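Local coordinates for hydroxyethylphosphonate dioxygenase (Streptomyces albus, PDB 6B9R) that cleaves 2-hydroxyethylphosphonate with iron(II) and dioxygen to hydroxymethylphosphonate and formate, at the interface of chains A and B. Residues are numbered along the deposited sequence; one frame, centred on the assembly and turned at random. Chains: chain A/B, Hydroxyethylphosphonate dioxygenase.

Contacts 1 and 2 are patches of one two-fold symmetric dimer interface, the centres of their C-alpha atoms about 20 Å apart; each recurs with the chains exchanged. They share no residue, but both draw on the end of chain B: helix 425-433 and B:Met434 in contact 2, the last two residues in contact 1, with B:Lys29 near the N-terminus. On chain A, contact 1 uses strands 99-103 and 106-113 and loop 146-147, while contact 2 includes A:Leu150 and A:Tyr152, which lie between the iron ligands A:His149 and A:Gln153 in sequence. One subunit's C-terminal region packs against its partner's catalytic domain, so the dimer may support the active site.

Contact 1: the interface of chains A and B. Residues chain A 101, 103, 111, 146-147; chain B 29, 449-450.
The hydroxyl of A:Tyr111 points at the edge of the B:Trp449 indole, in its plane, with A:Tyr111 OH 3.5 Å from B:Trp449 NE1, while two residues of chain B cover the indole's faces. B:Tyr450 CD1 sits over the centre of one face, and the methylene B:Lys29 CD lies against the other, displaced toward the rim. B:Lys29 also crosses the A:Tyr111 ring at about a right angle, bringing its CB 3.8 Å above that ring's plane, again near the rim. The A:Arg103 guanidinium has B:Trp449 NE1 at its edge and in its plane. Its plane is 13° from that of the B:Tyr450 ring, but it lies past the rim, over CB, and does not stack on the ring: A:Arg103 NH2 comes 3.3 Å from B:Tyr450 CB, whereas A:Arg103 NE lies toward CD2.

B:Tyr450 CG stands between its own backbone N and carbonyl carbon (chi1 69°), a position that turns the ring toward A:Ile101. The two branches of A:Ile101 divide the aromatic pair: CG2 is 3.6 Å from B:Tyr450 CZ, and CD1 is 3.7 Å from B:Trp449 CZ2. Replacing B:Tyr450 by an alanine would probably leave A:Ile101 CG2 without its aromatic partner and set the B:Trp449 indole freer to turn.

The backbone is pinned separately. A:Lys147 N donates a nearly straight hydrogen bond (175° at the hydrogen) to B:Trp449 O at 3.0 Å, approaching from outside the carbonyl plane. A:Lys147 NZ reaches B:Tyr450 O, a terminal carboxylate oxygen, in a weak bond of 3.3 Å.

A:Arg103, A:Tyr111 and A:Asn146 all belong to the pocket that binds 2-hydroxyethylphosphonate. B:Lys29 NZ, 6.4 Å from A:Arg103 NH2, may add positive charge near the phosphonate. The C-terminus of chain B thus backs the substrate-binding residues of chain A, which may couple active-site shape to dimer formation.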
# COMPACT_ATOMS: atom_id res chain seq x y z
N ILE A 101 -18.38 9.42 -27.86
CA ILE A 101 -17.83 8.21 -28.44
C ILE A 101 -18.96 7.41 -29.06
O ILE A 101 -20.01 7.21 -28.43
CB ILE A 101 -17.06 7.37 -27.40
CG1 ILE A 101 -15.84 8.16 -26.91
CG2 ILE A 101 -16.63 6.04 -28.01
CD1 ILE A 101 -14.85 7.35 -26.10
N ARG A 103 -20.49 3.93 -30.78
CA ARG A 103 -20.39 2.48 -30.73
C ARG A 103 -21.53 1.90 -31.54
O ARG A 103 -22.67 2.36 -31.43
CB ARG A 103 -20.46 1.94 -29.29
CG ARG A 103 -19.32 2.35 -28.38
CD ARG A 103 -19.51 1.68 -27.03
NE ARG A 103 -18.54 2.12 -26.02
CZ ARG A 103 -18.52 1.65 -24.78
NH1 ARG A 103 -19.41 0.74 -24.40
NH2 ARG A 103 -17.60 2.09 -23.91
N TYR A 111 -18.98 11.77 -22.50
CA TYR A 111 -18.20 11.81 -21.28
C TYR A 111 -17.82 13.24 -20.92
O TYR A 111 -17.50 14.04 -21.80
CB TYR A 111 -16.89 11.02 -21.41
CG TYR A 111 -16.98 9.55 -21.73
CD1 TYR A 111 -17.06 9.12 -23.05
CD2 TYR A 111 -16.91 8.59 -20.73
CE1 TYR A 111 -17.10 7.78 -23.36
CE2 TYR A 111 -16.96 7.24 -21.03
CZ TYR A 111 -17.05 6.84 -22.35
OH TYR A 111 -17.09 5.50 -22.66
N ASN A 146 -18.43 -2.70 -23.01
CA ASN A 146 -17.00 -2.47 -22.91
C ASN A 146 -16.31 -3.79 -22.60
O ASN A 146 -16.94 -4.85 -22.48
CB ASN A 146 -16.67 -1.37 -21.90
CG ASN A 146 -16.95 -1.76 -20.44
OD1 ASN A 146 -16.97 -2.94 -20.08
ND2 ASN A 146 -17.14 -0.76 -19.59
N LYS A 147 -14.99 -3.74 -22.47
CA LYS A 147 -14.19 -4.92 -22.19
C LYS A 147 -13.89 -5.08 -20.71
O LYS A 147 -13.14 -5.99 -20.33
CB LYS A 147 -12.88 -4.86 -22.98
CG LYS A 147 -13.10 -4.60 -24.46
CD LYS A 147 -11.77 -4.54 -25.22
CE LYS A 147 -11.96 -4.17 -26.68
NZ LYS A 147 -10.72 -3.56 -27.24
N LYS B 29 -10.75 7.74 -19.93
CA LYS B 29 -11.70 7.69 -21.05
C LYS B 29 -11.22 8.54 -22.23
O LYS B 29 -12.01 9.26 -22.86
CB LYS B 29 -13.10 8.10 -20.61
CG LYS B 29 -13.58 7.39 -19.35
CD LYS B 29 -13.77 5.90 -19.60
CE LYS B 29 -14.23 5.18 -18.34
NZ LYS B 29 -14.49 3.74 -18.62
N TRP B 449 -10.37 0.29 -23.84
CA TRP B 449 -11.34 -0.18 -22.85
C TRP B 449 -12.68 -0.58 -23.48
O TRP B 449 -13.49 -1.21 -22.79
CB TRP B 449 -11.56 0.88 -21.75
CG TRP B 449 -12.51 2.01 -22.07
CD1 TRP B 449 -13.84 2.08 -21.74
CD2 TRP B 449 -12.20 3.24 -22.73
NE1 TRP B 449 -14.38 3.27 -22.18
CE2 TRP B 449 -13.39 4.00 -22.79
CE3 TRP B 449 -11.03 3.78 -23.29
CZ2 TRP B 449 -13.44 5.26 -23.39
CZ3 TRP B 449 -11.09 5.03 -23.89
CH2 TRP B 449 -12.28 5.76 -23.93
N TYR B 450 -12.91 -0.26 -24.75
CA TYR B 450 -14.13 -0.67 -25.43
C TYR B 450 -13.78 -1.10 -26.86
O TYR B 450 -12.66 -0.91 -27.32
CB TYR B 450 -15.15 0.48 -25.46
CG TYR B 450 -14.72 1.63 -26.33
CD1 TYR B 450 -13.82 2.58 -25.88
CD2 TYR B 450 -15.20 1.74 -27.63
CE1 TYR B 450 -13.41 3.62 -26.69
CE2 TYR B 450 -14.80 2.78 -28.45
CZ TYR B 450 -13.90 3.72 -27.98
OH TYR B 450 -13.51 4.75 -28.79
OXT TYR B 450 -14.61 -1.66 -27.60

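Contact 2: the interface of chains A and B. Residues chain A 150, 152, 186, 212, 338; chain B 427, 430-431, 434.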
# COMPACT_ATOMS: atom_id res chain seq x y z
N LEU A 150 -9.60 -1.82 -15.34
CA LEU A 150 -8.95 -2.15 -14.08
C LEU A 150 -9.63 -1.47 -12.90
O LEU A 150 -9.78 -2.08 -11.83
CB LEU A 150 -7.46 -1.79 -14.12
CG LEU A 150 -6.74 -1.97 -12.77
CD1 LEU A 150 -6.90 -3.39 -12.21
CD2 LEU A 150 -5.27 -1.59 -12.87
N TYR A 152 -11.97 -0.02 -10.07
CA TYR A 152 -13.27 -0.25 -9.44
C TYR A 152 -14.25 0.82 -9.89
O TYR A 152 -13.87 1.94 -10.22
CB TYR A 152 -13.14 -0.20 -7.92
CG TYR A 152 -12.28 -1.30 -7.34
CD1 TYR A 152 -10.89 -1.21 -7.35
CD2 TYR A 152 -12.86 -2.43 -6.78
CE1 TYR A 152 -10.10 -2.22 -6.82
CE2 TYR A 152 -12.09 -3.44 -6.24
CZ TYR A 152 -10.72 -3.34 -6.26
OH TYR A 152 -9.97 -4.35 -5.72
N PRO A 186 -12.98 -4.87 -10.51
CA PRO A 186 -12.12 -4.66 -11.68
C PRO A 186 -12.44 -5.63 -12.82
O PRO A 186 -12.75 -6.80 -12.60
CB PRO A 186 -10.71 -4.90 -11.13
CG PRO A 186 -10.80 -4.55 -9.69
CD PRO A 186 -12.19 -5.00 -9.27
N LEU A 212 -4.63 -1.90 -5.44
CA LEU A 212 -4.25 -2.62 -6.65
C LEU A 212 -3.38 -1.77 -7.57
O LEU A 212 -2.50 -2.30 -8.27
CB LEU A 212 -5.49 -3.08 -7.42
CG LEU A 212 -6.05 -4.48 -7.19
CD1 LEU A 212 -7.26 -4.69 -8.11
CD2 LEU A 212 -4.99 -5.53 -7.44
N LEU A 338 -15.14 -5.61 0.74
CA LEU A 338 -13.78 -5.73 0.21
C LEU A 338 -13.08 -4.39 0.24
O LEU A 338 -11.84 -4.32 0.33
CB LEU A 338 -13.80 -6.30 -1.21
CG LEU A 338 -12.43 -6.52 -1.88
CD1 LEU A 338 -11.81 -7.84 -1.44
CD2 LEU A 338 -12.52 -6.44 -3.41
N VAL B 427 -4.25 -6.25 -1.19
CA VAL B 427 -3.97 -6.51 -2.60
C VAL B 427 -4.31 -7.96 -2.94
O VAL B 427 -4.92 -8.25 -3.98
CB VAL B 427 -2.50 -6.19 -2.94
CG1 VAL B 427 -2.16 -6.74 -4.31
CG2 VAL B 427 -2.24 -4.68 -2.88
N ALA B 430 -7.92 -8.58 -3.24
CA ALA B 430 -8.39 -8.01 -4.50
C ALA B 430 -8.05 -8.93 -5.67
O ALA B 430 -8.89 -9.14 -6.56
CB ALA B 430 -7.77 -6.63 -4.71
N LEU B 431 -6.83 -9.47 -5.70
CA LEU B 431 -6.47 -10.43 -6.74
C LEU B 431 -7.40 -11.64 -6.70
O LEU B 431 -7.77 -12.17 -7.75
CB LEU B 431 -5.02 -10.88 -6.58
CG LEU B 431 -3.94 -9.81 -6.76
CD1 LEU B 431 -2.57 -10.39 -6.46
CD2 LEU B 431 -4.00 -9.25 -8.17
N MET B 434 -10.79 -10.81 -8.34
CA MET B 434 -10.79 -10.49 -9.76
C MET B 434 -11.40 -11.64 -10.57
O MET B 434 -11.16 -12.81 -10.27
CB MET B 434 -9.37 -10.24 -10.26
CG MET B 434 -8.89 -8.82 -10.14
SD MET B 434 -7.28 -8.69 -10.90
CE MET B 434 -7.01 -6.93 -10.81
O HOH W 1 -10.77 -7.16 -7.15
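Extended beyond CG (chi2 -175°, chi3 173°), the B:Met434 side chain carries its terminal methyl to A:Leu212, whose own chi2 of -178° directs CD1 back at it. The two meet tip to tip, A:Leu212 CD1 lying 3.5 Å from B:Met434 CE, in an apolar dimer contact of this cupin-type, iron-dependent dioxygenase. A:Leu150 comes obliquely and adds a marginal contact to the same methyl, with its CD1 3.8 Å from B:Met434 CE.

A:Leu212 belongs to the 3-10 helix 210-212 and presses on one side of helix 425-433 of chain B. Its branch point CG is 3.7 Å from B:Ala430 CB, and its other methyl, CD2, is 3.9 Å from B:Leu431 CD2. The small side chain of B:Ala430 lets the leucine approach the helix closely, and the methyl also faces the phenol oxygen of A:Tyr152.

A polar link runs through water 1, which lies 2.8 Å from the backbone carbonyl oxygen B:Ala430 O and 3.3 Å from A:Tyr152 OH, a longer approach, so the bridge between the chains is probably weak. A:Tyr152, like A:Leu150, lies between the iron ligands A:His149 and A:Gln153 in sequence, so packing here could steady the metal-binding segment. Within chain A, A:Pro186 CD rests 3.4 Å above the plane of the A:Tyr152 ring, offset toward its rim, which limits movement of the ring on that side.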